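Local coordinates for penicillin binding protein 2X (PDB 5U47) that probably acts as a transpeptidase that cross-links peptidoglycan strands of the septal cell wall and binds penicillin, at residues K119-L122 with E123-K127; V441-T444 with N445-T448; Y69-E72 with S73-D76. The protein carries 1 engineered substitution. All coordinates share one frame; numbering follows the deposited sequence.

Contacts 1 and 3 both belong to the Penicillin-binding Protein dimerisation domain, their nearest atoms about 7 Å apart, and helix 72-86 ties them together: contact 3 is its beginning, and further along it Ile81 and Lys85 pack against the helix of contact 1. Contact 2 is a hairpin turn in the transpeptidase domain, its centre about 34 Å from that of contact 1. Each mixes buried and exposed residues. Contact 1 sets a surface charge network against a buried Leu-Phe side, contact 3 joins an amide-to-backbone bond to a buried aromatic ring, and contact 2, half of whose residues are exposed, relies on a carboxylate, backbone bonds and two waters.

Contact 1: K119-L122 with E123-K127; sequences KEDL and EKTFK
The carboxylates of Glu120 and Glu123 meet with their planes turned 78° apart, and the Phe126 ring lies one turn beyond Leu122, whose O approaches Phe126 CD2 obliquely at 3.1 Å. All sit on helix 116-128, and Lys119, Glu120 and Glu123 form a salt-bridge network along it. Lys119 NZ lies 2.8 Å from Glu120 OE2, taking the anti lone pair, and makes a longer ion pair with Glu123 OE1 at 3.7 Å. Two bends in its chain fold the lysine so that its CD runs alongside the Glu123 chain. The ammonium would probably offset part of the repulsion between Glu120 OE2 and Glu123 OE1, 3.4 Å apart.

On the inner side Leu122 CB touches Phe126 CE2 at 4.2 Å, and both residues are buried, with Phe136 and Met134 of strand 134-143 against them. Asp121 has its strongest polar partner in Lys85 of helix 72-86, a salt bridge through OD2 that joins the two helices. Asp121 O takes two donors from one residue: Thr125 N at 2.9 Å, nearly in line with the carbonyl, and Thr125 OG1 at 2.8 Å, 45° out of the carbonyl plane.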
ATOM      1  N   LYS A 119      -3.677   8.126 -37.414  1.00 44.86           N
ATOM      2  CA  LYS A 119      -3.914   9.578 -37.467  1.00 45.06           C
ATOM      3  C   LYS A 119      -2.883  10.243 -38.389  1.00 46.25           C
ATOM      4  O   LYS A 119      -3.246  11.018 -39.292  1.00 46.02           O
ATOM      5  CB  LYS A 119      -3.886  10.186 -36.048  1.00 44.84           C
ATOM      6  CG  LYS A 119      -4.198  11.678 -35.967  1.00 44.78           C
ATOM      7  CD  LYS A 119      -2.980  12.591 -36.064  1.00 45.49           C
ATOM      8  CE  LYS A 119      -2.217  12.663 -34.753  1.00 44.78           C
ATOM      9  NZ  LYS A 119      -1.072  13.611 -34.846  1.00 46.39           N
ATOM     10  N   GLU A 120      -1.604   9.930 -38.159  1.00 45.29           N
ATOM     11  CA  GLU A 120      -0.502  10.458 -38.982  1.00 45.87           C
ATOM     12  C   GLU A 120      -0.659  10.099 -40.464  1.00 45.90           C
ATOM     13  O   GLU A 120      -0.369  10.904 -41.333  1.00 44.78           O
ATOM     14  CB  GLU A 120       0.854   9.972 -38.442  1.00 47.56           C
ATOM     15  CG  GLU A 120       1.272  10.648 -37.140  1.00 47.99           C
ATOM     16  CD  GLU A 120       1.614  12.106 -37.345  1.00 49.88           C
ATOM     17  OE1 GLU A 120       2.443  12.390 -38.241  1.00 52.81           O
ATOM     18  OE2 GLU A 120       1.061  12.960 -36.616  1.00 47.87           O
ATOM     19  N   ASP A 121      -1.120   8.884 -40.730  1.00 47.51           N
ATOM     20  CA  ASP A 121      -1.376   8.417 -42.088  1.00 48.05           C
ATOM     21  C   ASP A 121      -2.520   9.257 -42.674  1.00 47.03           C
ATOM     22  O   ASP A 121      -2.373   9.840 -43.754  1.00 45.38           O
ATOM     23  CB  ASP A 121      -1.719   6.912 -42.068  1.00 49.79           C
ATOM     24  CG  ASP A 121      -1.925   6.324 -43.454  1.00 52.00           C
ATOM     25  OD1 ASP A 121      -1.809   7.038 -44.460  1.00 53.84           O
ATOM     26  OD2 ASP A 121      -2.213   5.118 -43.535  1.00 55.70           O
ATOM     27  N   LEU A 122      -3.637   9.341 -41.947  1.00 46.68           N
ATOM     28  CA  LEU A 122      -4.786  10.164 -42.383  1.00 47.19           C
ATOM     29  C   LEU A 122      -4.378  11.608 -42.663  1.00 48.14           C
ATOM     30  O   LEU A 122      -4.768  12.161 -43.686  1.00 48.68           O
ATOM     31  CB  LEU A 122      -5.922  10.167 -41.348  1.00 48.30           C
ATOM     32  CG  LEU A 122      -6.913   8.999 -41.290  1.00 49.32           C
ATOM     33  CD1 LEU A 122      -7.744   9.051 -40.018  1.00 48.19           C
ATOM     34  CD2 LEU A 122      -7.827   9.016 -42.499  1.00 50.56           C
ATOM     35  N   GLU A 123      -3.610  12.217 -41.758  1.00 49.35           N
ATOM     36  CA  GLU A 123      -3.157  13.605 -41.962  1.00 52.29           C
ATOM     37  C   GLU A 123      -2.366  13.755 -43.252  1.00 53.66           C
ATOM     38  O   GLU A 123      -2.625  14.663 -44.034  1.00 50.95           O
ATOM     39  CB  GLU A 123      -2.310  14.116 -40.803  1.00 53.36           C
ATOM     40  CG  GLU A 123      -3.104  14.634 -39.617  1.00 56.98           C
ATOM     41  CD  GLU A 123      -2.227  15.398 -38.633  1.00 57.44           C
ATOM     42  OE1 GLU A 123      -1.134  14.900 -38.291  1.00 62.26           O
ATOM     43  OE2 GLU A 123      -2.635  16.494 -38.202  1.00 56.49           O
ATOM     44  N   LYS A 124      -1.410  12.851 -43.467  1.00 56.23           N
ATOM     45  CA  LYS A 124      -0.595  12.864 -44.683  1.00 58.32           C
ATOM     46  C   LYS A 124      -1.473  12.730 -45.921  1.00 56.16           C
ATOM     47  O   LYS A 124      -1.207  13.353 -46.944  1.00 54.14           O
ATOM     48  CB  LYS A 124       0.449  11.736 -44.662  1.00 61.24           C
ATOM     49  CG  LYS A 124       1.366  11.727 -45.878  1.00 64.98           C
ATOM     50  CD  LYS A 124       2.433  10.646 -45.798  1.00 68.16           C
ATOM     51  CE  LYS A 124       3.304  10.675 -47.049  1.00 72.77           C
ATOM     52  NZ  LYS A 124       4.389   9.652 -47.022  1.00 75.93           N
ATOM     53  N   THR A 125      -2.524  11.923 -45.810  1.00 55.19           N
ATOM     54  CA  THR A 125      -3.442  11.696 -46.923  1.00 56.40           C
ATOM     55  C   THR A 125      -4.228  12.964 -47.281  1.00 54.06           C
ATOM     56  O   THR A 125      -4.391  13.268 -48.456  1.00 56.59           O
ATOM     57  CB  THR A 125      -4.386  10.503 -46.619  1.00 57.22           C
ATOM     58  OG1 THR A 125      -3.602   9.357 -46.260  1.00 56.59           O
ATOM     59  CG2 THR A 125      -5.235  10.148 -47.816  1.00 58.05           C
ATOM     60  N   PHE A 126      -4.706  13.703 -46.283  1.00 53.27           N
ATOM     61  CA  PHE A 126      -5.463  14.946 -46.548  1.00 52.22           C
ATOM     62  C   PHE A 126      -4.560  16.038 -47.110  1.00 51.95           C
ATOM     63  O   PHE A 126      -4.952  16.769 -48.012  1.00 48.66           O
ATOM     64  CB  PHE A 126      -6.179  15.468 -45.293  1.00 51.08           C
ATOM     65  CG  PHE A 126      -7.268  14.558 -44.782  1.00 49.24           C
ATOM     66  CD1 PHE A 126      -8.342  14.223 -45.588  1.00 48.53           C
ATOM     67  CD2 PHE A 126      -7.249  14.082 -43.467  1.00 47.54           C
ATOM     68  CE1 PHE A 126      -9.357  13.398 -45.122  1.00 48.81           C
ATOM     69  CE2 PHE A 126      -8.261  13.254 -42.995  1.00 46.89           C
ATOM     70  CZ  PHE A 126      -9.315  12.912 -43.820  1.00 47.82           C
ATOM     71  N   LYS A 127      -3.351  16.142 -46.558  1.00 53.96           N
ATOM     72  CA  LYS A 127      -2.363  17.126 -47.010  1.00 57.04           C
ATOM     73  C   LYS A 127      -2.010  16.867 -48.481  1.00 57.99           C
ATOM     74  O   LYS A 127      -2.047  17.793 -49.293  1.00 54.41           O
ATOM     75  CB  LYS A 127      -1.103  17.064 -46.130  1.00 59.57           C
ATOM     76  CG  LYS A 127       0.003  18.078 -46.450  1.00 62.18           C
ATOM     77  CD  LYS A 127       1.247  17.865 -45.581  1.00 64.36           C
ATOM     78  CE  LYS A 127       2.017  16.596 -45.957  1.00 68.77           C
ATOM     79  NZ  LYS A 127       3.055  16.188 -44.961  1.00 69.34           N
TER

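Contact 2: V441-T444 with N445-T448; sequences VADT and NKGT
Asp443 reaches across the turn toward Lys446, and its side chain can be followed outward from the strand. Asp443 CB lies 3.8 Å from Thr448 OG1, on the same face of the two-stranded pair. CG stands anti to the backbone N (chi1 180°), which carries the carboxylate over the turn. Asp443 OD1 accepts the backbone N-H of Lys446, with N 2.8 Å away, a fairly straight bond of 162° that arrives from above the carboxylate plane. Asp443 OD2 lies alongside the Lys446 chain, nearest its CG, and takes a bond from water 1 at 2.7 Å. That water also donates to Asn445 OD1, while water 2 donates to Asn445 OD1 and weakly accepts Thr444 N, so solvent links the side chain of Asn445 to the strand end.

Backbone bonds close the hairpin: Asp443 N gives to Thr448 O at 2.8 Å, and Thr448 N returns to Asp443 O at 3.1 Å, making an antiparallel hydrogen-bonded pair. Gly447 N adds a weak bond to Asp443 O, and with Gly447 and Thr448 both facing Asp443 this is a G1 beta bulge. Its first position has the usual positive phi, here 74°, which favours glycine.

The turn joins strand 438-443 to strand 448-451. On the other edge of strand 438-443 runs strand 217-220, where Ala442 bonds to Asn217, while Thr448 OG1 is hydrogen-bonded to Thr590.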
ATOM      1  N   VAL A 441      10.824   8.044  -6.915  1.00 24.11           N
ATOM      2  CA  VAL A 441       9.992   9.062  -7.556  1.00 24.86           C
ATOM      3  C   VAL A 441      10.960   9.737  -8.529  1.00 26.38           C
ATOM      4  O   VAL A 441      12.023  10.224  -8.113  1.00 24.05           O
ATOM      5  CB  VAL A 441       9.472  10.093  -6.545  1.00 26.06           C
ATOM      6  CG1 VAL A 441       8.640  11.170  -7.237  1.00 26.87           C
ATOM      7  CG2 VAL A 441       8.689   9.404  -5.437  1.00 25.65           C
ATOM      8  N   ALA A 442      10.610   9.749  -9.816  1.00 26.35           N
ATOM      9  CA  ALA A 442      11.515  10.257 -10.845  1.00 26.20           C
ATOM     10  C   ALA A 442      10.935  11.384 -11.663  1.00 27.89           C
ATOM     11  O   ALA A 442       9.766  11.326 -12.097  1.00 26.89           O
ATOM     12  CB  ALA A 442      11.933   9.121 -11.774  1.00 26.21           C
ATOM     13  N   ASP A 443      11.750  12.420 -11.854  1.00 28.33           N
ATOM     14  CA  ASP A 443      11.386  13.529 -12.703  1.00 31.84           C
ATOM     15  C   ASP A 443      12.206  13.302 -13.973  1.00 32.94           C
ATOM     16  O   ASP A 443      13.406  13.620 -14.016  1.00 31.39           O
ATOM     17  CB  ASP A 443      11.687  14.883 -12.052  1.00 34.14           C
ATOM     18  CG  ASP A 443      11.306  16.062 -12.960  1.00 37.23           C
ATOM     19  OD1 ASP A 443      11.456  15.947 -14.193  1.00 37.99           O
ATOM     20  OD2 ASP A 443      10.866  17.114 -12.450  1.00 43.48           O
ATOM     21  N   THR A 444      11.562  12.729 -14.989  1.00 35.05           N
ATOM     22  CA  THR A 444      12.229  12.418 -16.264  1.00 39.47           C
ATOM     23  C   THR A 444      12.518  13.634 -17.115  1.00 40.67           C
ATOM     24  O   THR A 444      13.340  13.556 -18.014  1.00 44.79           O
ATOM     25  CB  THR A 444      11.422  11.423 -17.122  1.00 40.66           C
ATOM     26  OG1 THR A 444      10.107  11.938 -17.329  1.00 42.50           O
ATOM     27  CG2 THR A 444      11.342  10.090 -16.431  1.00 40.51           C
ATOM     28  N   ASN A 445      11.828  14.739 -16.853  1.00 41.98           N
ATOM     29  CA  ASN A 445      12.062  15.969 -17.585  1.00 44.72           C
ATOM     30  C   ASN A 445      13.419  16.519 -17.140  1.00 42.32           C
ATOM     31  O   ASN A 445      14.248  16.895 -17.961  1.00 40.55           O
ATOM     32  CB  ASN A 445      10.977  17.027 -17.282  1.00 50.70           C
ATOM     33  CG  ASN A 445       9.552  16.485 -17.399  1.00 57.81           C
ATOM     34  OD1 ASN A 445       8.771  16.526 -16.419  1.00 60.89           O
ATOM     35  ND2 ASN A 445       9.210  15.940 -18.575  1.00 58.20           N
ATOM     36  N   LYS A 446      13.652  16.524 -15.821  1.00 38.70           N
ATOM     37  CA  LYS A 446      14.882  17.079 -15.252  1.00 37.45           C
ATOM     38  C   LYS A 446      16.017  16.100 -15.090  1.00 34.76           C
ATOM     39  O   LYS A 446      17.163  16.508 -14.914  1.00 32.22           O
ATOM     40  CB  LYS A 446      14.580  17.721 -13.899  1.00 39.42           C
ATOM     41  CG  LYS A 446      13.591  18.872 -13.960  1.00 43.22           C
ATOM     42  CD  LYS A 446      14.056  19.951 -14.921  1.00 47.63           C
ATOM     43  CE  LYS A 446      13.167  21.173 -14.875  1.00 50.53           C
ATOM     44  NZ  LYS A 446      13.554  22.081 -15.988  1.00 54.32           N
ATOM     45  N   GLY A 447      15.712  14.813 -15.144  1.00 31.85           N
ATOM     46  CA  GLY A 447      16.727  13.806 -14.959  1.00 31.39           C
ATOM     47  C   GLY A 447      17.146  13.683 -13.500  1.00 31.97           C
ATOM     48  O   GLY A 447      18.316  13.426 -13.203  1.00 34.10           O
ATOM     49  N   THR A 448      16.201  13.879 -12.592  1.00 29.28           N
ATOM     50  CA  THR A 448      16.486  13.725 -11.173  1.00 28.36           C
ATOM     51  C   THR A 448      15.560  12.688 -10.537  1.00 26.17           C
ATOM     52  O   THR A 448      14.468  12.409 -11.032  1.00 25.41           O
ATOM     53  CB  THR A 448      16.380  15.057 -10.409  1.00 28.10           C
ATOM     54  OG1 THR A 448      15.066  15.589 -10.551  1.00 28.46           O
ATOM     55  CG2 THR A 448      17.370  16.055 -10.934  1.00 29.77           C
TER
HETATM   56  O   HOH W   1       9.817  18.601 -14.410  1.00 46.46           O
HETATM   57  O   HOH W   2       8.722  13.859 -14.884  1.00 40.01           O

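Contact 3: Y69-E72 with S73-D76; sequences YVQE and SQFD
Gln71 O is approached by two backbone N-H groups: Gln74 N at 2.9 Å and, more weakly, Phe75 N. The Gln74 donor stands 52° out of the carbonyl plane. Gln74 answers with its side chain, its OE1 accepting Gln71 N at 2.9 Å, in the carbonyl plane and at an N-H...O angle of 156°. Both backbone polar atoms of Gln71 are therefore bonded to Gln74, one to its backbone and one to its side chain, where the chain turns into helix 72-86. Gln74 CG lies beside its own backbone N (chi1 -60°) and the chain then extends, which turns OE1 back toward Gln71. Gln74 OE1 also rests 3.4 Å from Gln71 CB, and the two side-chain amide planes are steeply inclined to each other. Phe75 N also bonds to Glu72 O, from well above that carbonyl plane.

The buried Phe75 ring meets Val70 and Glu72 of the incoming loop. Glu72 CA sits over one face in a CH-pi contact, 3.8 Å from the ring centroid, while Val70 O lies at the edge near the ring plane. Val70 CG1 touches Phe75 CE1 at 3.9 Å, the two side chains crossing at about a right angle, and Glu72 CG lies near Phe75 CZ. Leu94 and Leu97 of helix 90-97 also pack on this ring.

Taken together, the bonds to Gln71 probably restrain how the chain turns into the helix, and the apolar contacts of Phe75 join this turn to helix 90-97 through Leu94 and Leu97.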
ATOM      1  N   TYR A  69     -12.195  25.429 -44.520  1.00 46.02           N
ATOM      2  CA  TYR A  69     -13.146  24.351 -44.261  1.00 47.42           C
ATOM      3  C   TYR A  69     -13.057  23.305 -45.366  1.00 47.16           C
ATOM      4  O   TYR A  69     -12.406  23.525 -46.394  1.00 45.48           O
ATOM      5  CB  TYR A  69     -14.595  24.888 -44.127  1.00 47.69           C
ATOM      6  CG  TYR A  69     -15.103  25.763 -45.283  1.00 48.31           C
ATOM      7  CD1 TYR A  69     -14.834  27.129 -45.307  1.00 47.87           C
ATOM      8  CD2 TYR A  69     -15.866  25.223 -46.332  1.00 48.70           C
ATOM      9  CE1 TYR A  69     -15.282  27.936 -46.345  1.00 49.44           C
ATOM     10  CE2 TYR A  69     -16.328  26.029 -47.378  1.00 49.25           C
ATOM     11  CZ  TYR A  69     -16.030  27.383 -47.374  1.00 49.93           C
ATOM     12  OH  TYR A  69     -16.460  28.204 -48.379  1.00 50.21           O
ATOM     13  N   VAL A  70     -13.661  22.147 -45.118  1.00 48.49           N
ATOM     14  CA  VAL A  70     -13.697  21.090 -46.126  1.00 48.72           C
ATOM     15  C   VAL A  70     -14.785  21.499 -47.130  1.00 50.09           C
ATOM     16  O   VAL A  70     -15.943  21.722 -46.754  1.00 48.42           O
ATOM     17  CB  VAL A  70     -13.958  19.691 -45.514  1.00 50.28           C
ATOM     18  CG1 VAL A  70     -15.310  19.613 -44.800  1.00 52.11           C
ATOM     19  CG2 VAL A  70     -13.855  18.607 -46.587  1.00 50.48           C
ATOM     20  N   GLN A  71     -14.409  21.616 -48.396  1.00 50.06           N
ATOM     21  CA  GLN A  71     -15.364  22.063 -49.407  1.00 54.48           C
ATOM     22  C   GLN A  71     -16.149  20.886 -49.971  1.00 57.53           C
ATOM     23  O   GLN A  71     -15.653  19.747 -49.973  1.00 57.09           O
ATOM     24  CB  GLN A  71     -14.633  22.810 -50.519  1.00 55.29           C
ATOM     25  CG  GLN A  71     -13.769  23.947 -50.006  1.00 54.63           C
ATOM     26  CD  GLN A  71     -13.195  24.796 -51.121  1.00 55.45           C
ATOM     27  OE1 GLN A  71     -13.905  25.178 -52.053  1.00 55.55           O
ATOM     28  NE2 GLN A  71     -11.909  25.117 -51.018  1.00 54.23           N
ATOM     29  N   GLU A  72     -17.370  21.162 -50.439  1.00 60.45           N
ATOM     30  CA  GLU A  72     -18.241  20.119 -51.020  1.00 63.64           C
ATOM     31  C   GLU A  72     -17.594  19.409 -52.210  1.00 62.06           C
ATOM     32  O   GLU A  72     -17.793  18.212 -52.390  1.00 56.23           O
ATOM     33  CB  GLU A  72     -19.614  20.675 -51.403  1.00 67.29           C
ATOM     34  CG  GLU A  72     -20.433  21.116 -50.198  1.00 71.21           C
ATOM     35  CD  GLU A  72     -21.887  21.403 -50.531  1.00 76.79           C
ATOM     36  OE1 GLU A  72     -22.504  20.616 -51.296  1.00 81.30           O
ATOM     37  OE2 GLU A  72     -22.426  22.405 -50.005  1.00 79.26           O
ATOM     38  N   SER A  73     -16.804  20.142 -53.002  1.00 61.61           N
ATOM     39  CA  SER A  73     -16.084  19.529 -54.129  1.00 62.45           C
ATOM     40  C   SER A  73     -15.165  18.385 -53.661  1.00 61.70           C
ATOM     41  O   SER A  73     -14.841  17.487 -54.435  1.00 64.31           O
ATOM     42  CB  SER A  73     -15.276  20.581 -54.900  1.00 63.15           C
ATOM     43  OG  SER A  73     -14.337  21.250 -54.076  1.00 61.86           O
ATOM     44  N   GLN A  74     -14.796  18.419 -52.376  1.00 60.40           N
ATOM     45  CA  GLN A  74     -13.905  17.426 -51.759  1.00 57.79           C
ATOM     46  C   GLN A  74     -14.597  16.367 -50.891  1.00 58.83           C
ATOM     47  O   GLN A  74     -13.947  15.391 -50.499  1.00 60.46           O
ATOM     48  CB  GLN A  74     -12.883  18.147 -50.880  1.00 55.98           C
ATOM     49  CG  GLN A  74     -11.985  19.138 -51.609  1.00 54.10           C
ATOM     50  CD  GLN A  74     -11.360  20.123 -50.653  1.00 53.04           C
ATOM     51  OE1 GLN A  74     -12.058  20.743 -49.844  1.00 50.40           O
ATOM     52  NE2 GLN A  74     -10.049  20.295 -50.749  1.00 53.50           N
ATOM     53  N   PHE A  75     -15.876  16.566 -50.557  1.00 56.83           N
ATOM     54  CA  PHE A  75     -16.637  15.604 -49.722  1.00 57.25           C
ATOM     55  C   PHE A  75     -16.435  14.124 -50.117  1.00 56.93           C
ATOM     56  O   PHE A  75     -16.166  13.271 -49.259  1.00 54.04           O
ATOM     57  CB  PHE A  75     -18.136  15.954 -49.779  1.00 59.83           C
ATOM     58  CG  PHE A  75     -18.576  17.018 -48.800  1.00 60.32           C
ATOM     59  CD1 PHE A  75     -17.696  17.982 -48.297  1.00 61.66           C
ATOM     60  CD2 PHE A  75     -19.916  17.095 -48.429  1.00 63.49           C
ATOM     61  CE1 PHE A  75     -18.138  18.956 -47.408  1.00 61.47           C
ATOM     62  CE2 PHE A  75     -20.363  18.080 -47.551  1.00 64.10           C
ATOM     63  CZ  PHE A  75     -19.471  19.010 -47.038  1.00 62.55           C
ATOM     64  N   ASP A  76     -16.551  13.844 -51.413  1.00 57.68           N
ATOM     65  CA  ASP A  76     -16.404  12.487 -51.951  1.00 58.89           C
ATOM     66  C   ASP A  76     -15.006  11.907 -51.741  1.00 56.18           C
ATOM     67  O   ASP A  76     -14.867  10.716 -51.474  1.00 52.96           O
ATOM     68  CB  ASP A  76     -16.725  12.471 -53.455  1.00 63.27           C
ATOM     69  CG  ASP A  76     -16.686  11.068 -54.052  1.00 66.00           C
ATOM     70  OD1 ASP A  76     -17.425  10.182 -53.562  1.00 70.93           O
ATOM     71  OD2 ASP A  76     -15.929  10.857 -55.021  1.00 68.79           O
TER